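PDB 6NDS: 3-hydroxy-3-methylglutaryl-CoA lyase from Acinetobacter baumannii, which belongs to the HMGL-like family of TIM-barrel enzymes and binds a zinc ion and coenzyme A. Local coordinates for residues G148-T153 against E172-L177. Residues are numbered along the deposited sequence; the frame is centred on the assembly and turned at random.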
loop_
_atom_site.group_PDB
_atom_site.type_symbol
_atom_site.label_atom_id
_atom_site.label_comp_id
_atom_site.label_asym_id
_atom_site.label_seq_id
_atom_site.Cartn_x
_atom_site.Cartn_y
_atom_site.Cartn_z
ATOM N N GLY A 148 -22.632 10.594 11.068
ATOM C CA GLY A 148 -21.823 11.760 11.375
ATOM C C GLY A 148 -20.355 11.511 11.082
ATOM O O GLY A 148 -19.749 10.612 11.676
ATOM N N THR A 149 -19.770 12.289 10.176
ATOM C CA THR A 149 -18.363 12.145 9.817
ATOM C C THR A 149 -17.515 13.205 10.501
ATOM O O THR A 149 -17.879 14.385 10.541
ATOM C CB THR A 149 -18.164 12.245 8.302
ATOM O OG1 THR A 149 -18.784 11.126 7.658
ATOM C CG2 THR A 149 -16.675 12.255 7.933
ATOM N N VAL A 150 -16.375 12.778 11.028
ATOM C CA VAL A 150 -15.339 13.688 11.496
ATOM C C VAL A 150 -14.176 13.558 10.526
ATOM O O VAL A 150 -13.466 12.540 10.536
ATOM C CB VAL A 150 -14.900 13.376 12.932
ATOM C CG1 VAL A 150 -13.920 14.441 13.415
ATOM C CG2 VAL A 150 -16.108 13.275 13.853
ATOM N N ALA A 151 -13.997 14.570 9.669
ATOM C CA ALA A 151 -12.855 14.625 8.764
ATOM C C ALA A 151 -11.606 15.113 9.506
ATOM O O ALA A 151 -11.673 15.601 10.637
ATOM C CB ALA A 151 -13.159 15.526 7.565
ATOM N N THR A 152 -10.450 14.960 8.851
ATOM C CA THR A 152 -9.122 15.224 9.419
ATOM C C THR A 152 -8.981 14.665 10.836
ATOM O O THR A 152 -8.363 15.293 11.700
ATOM C CB THR A 152 -8.770 16.726 9.378
ATOM O OG1 THR A 152 -9.654 17.489 10.212
ATOM C CG2 THR A 152 -8.855 17.266 7.949
ATOM N N THR A 153 -9.520 13.462 11.069
ATOM C CA THR A 153 -9.438 12.848 12.394
ATOM C C THR A 153 -7.992 12.582 12.793
ATOM O O THR A 153 -7.627 12.707 13.972
ATOM C CB THR A 153 -10.246 11.542 12.412
ATOM O OG1 THR A 153 -11.643 11.854 12.507
ATOM C CG2 THR A 153 -9.851 10.639 13.589
ATOM N N GLU A 172 -18.789 12.822 20.489
ATOM C CA GLU A 172 -19.790 12.923 21.549
ATOM C C GLU A 172 -20.901 13.902 21.180
ATOM O O GLU A 172 -22.068 13.691 21.534
ATOM C CB GLU A 172 -19.123 13.332 22.864
ATOM C CG GLU A 172 -18.254 12.247 23.478
ATOM C CD GLU A 172 -17.571 12.698 24.753
ATOM O OE1 GLU A 172 -17.455 11.873 25.682
ATOM O OE2 GLU A 172 -17.152 13.875 24.829
ATOM N N HIS A 173 -20.561 14.978 20.470
ATOM C CA HIS A 173 -21.587 15.934 20.057
ATOM C C HIS A 173 -22.552 15.298 19.060
ATOM O O HIS A 173 -23.767 15.519 19.134
ATOM C CB HIS A 173 -20.928 17.178 19.463
ATOM C CG HIS A 173 -21.819 18.382 19.414
ATOM N ND1 HIS A 173 -23.192 18.306 19.533
ATOM C CD2 HIS A 173 -21.527 19.696 19.257
ATOM C CE1 HIS A 173 -23.705 19.521 19.453
ATOM N NE2 HIS A 173 -22.718 20.383 19.284
ATOM N N TYR A 174 -22.032 14.508 18.120
ATOM C CA TYR A 174 -22.907 13.743 17.237
ATOM C C TYR A 174 -23.847 12.848 18.041
ATOM O O TYR A 174 -25.054 12.793 17.773
ATOM C CB TYR A 174 -22.070 12.910 16.271
ATOM C CG TYR A 174 -21.643 13.604 14.996
ATOM C CD1 TYR A 174 -22.556 14.278 14.189
ATOM C CD2 TYR A 174 -20.318 13.558 14.583
ATOM C CE1 TYR A 174 -22.148 14.886 13.000
ATOM C CE2 TYR A 174 -19.904 14.158 13.413
ATOM C CZ TYR A 174 -20.821 14.827 12.625
ATOM O OH TYR A 174 -20.390 15.409 11.449
ATOM N N LEU A 175 -23.307 12.134 19.035
ATOM C CA LEU A 175 -24.134 11.246 19.851
ATOM C C LEU A 175 -25.218 12.019 20.584
ATOM O O LEU A 175 -26.344 11.531 20.736
ATOM C CB LEU A 175 -23.267 10.480 20.852
ATOM C CG LEU A 175 -22.780 9.077 20.457
ATOM C CD1 LEU A 175 -22.325 9.020 19.028
ATOM C CD2 LEU A 175 -21.663 8.620 21.375
ATOM N N LYS A 176 -24.892 13.226 21.057
ATOM C CA LYS A 176 -25.877 14.036 21.771
ATOM C C LYS A 176 -27.062 14.386 20.881
ATOM O O LYS A 176 -28.190 14.525 21.372
ATOM C CB LYS A 176 -25.221 15.304 22.316
ATOM C CG LYS A 176 -24.221 15.047 23.430
ATOM C CD LYS A 176 -23.812 16.328 24.140
ATOM C CE LYS A 176 -22.314 16.363 24.414
ATOM N NZ LYS A 176 -21.587 17.126 23.356
ATOM N N LEU A 177 -26.830 14.531 19.580
ATOM C CA LEU A 177 -27.889 14.730 18.601
ATOM C C LEU A 177 -28.584 13.434 18.204
ATOM O O LEU A 177 -29.445 13.464 17.320
ATOM C CB LEU A 177 -27.324 15.405 17.348
ATOM C CG LEU A 177 -26.804 16.836 17.498
ATOM C CD1 LEU A 177 -26.394 17.379 16.134
ATOM C CD2 LEU A 177 -27.864 17.708 18.126
#
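Y174 lays one face of its ring on the CA of G148 and donates a hydrogen bond from its hydroxyl to the carbonyl oxygen of T149, a worked example of how, in a beta-alpha-beta unit, a helix can reach its strand through an aromatic side chain. Strands 145-151 and 182-186 are neighbouring parallel strands of the TIM-barrel sheet, and helix 164-176 is the crossover between them, packed against the sheet; the short segments of strand and helix here run nearly antiparallel, 164° apart, with axes 9.3 Å from each other.

The tight part lies over G148. With no side chain on the strand at this position, its CA sits above the middle of the ring in a CH-pi contact, 3.5 Å from the centroid of Y174. The torsion about the first side-chain bond (chi1 -87°) places CG anti to the carbonyl carbon and sends the ring from the helix onto the strand. Beyond it, Y174 OH donates to T149 O at 2.9 Å, from above the carbonyl plane rather than along a lone pair. V150 meets the ring near its plane, where CG2 lies 3.9 Å from Y174 CE2, a looser touch than that over the face. Outside the two segments, F130 of helix 126-140 meets the same ring, the planes at about 50°, and L111 and I182 touch the Y174 side chain.

In contrast to this buried ring, the outer surface of the helix carries E172 and K176, which are exposed to solvent and do not touch this strand segment. On the strand, the CB of T149 points away from the helix; its OG1 is hydrogen-bonded to N108 OD1.

Chemically, one side chain combines an apolar ring face, packed on backbone carbon, with a polar hydroxyl whose buried phenol oxygen is satisfied by a backbone carbonyl, tying the helix to the strand's main chain.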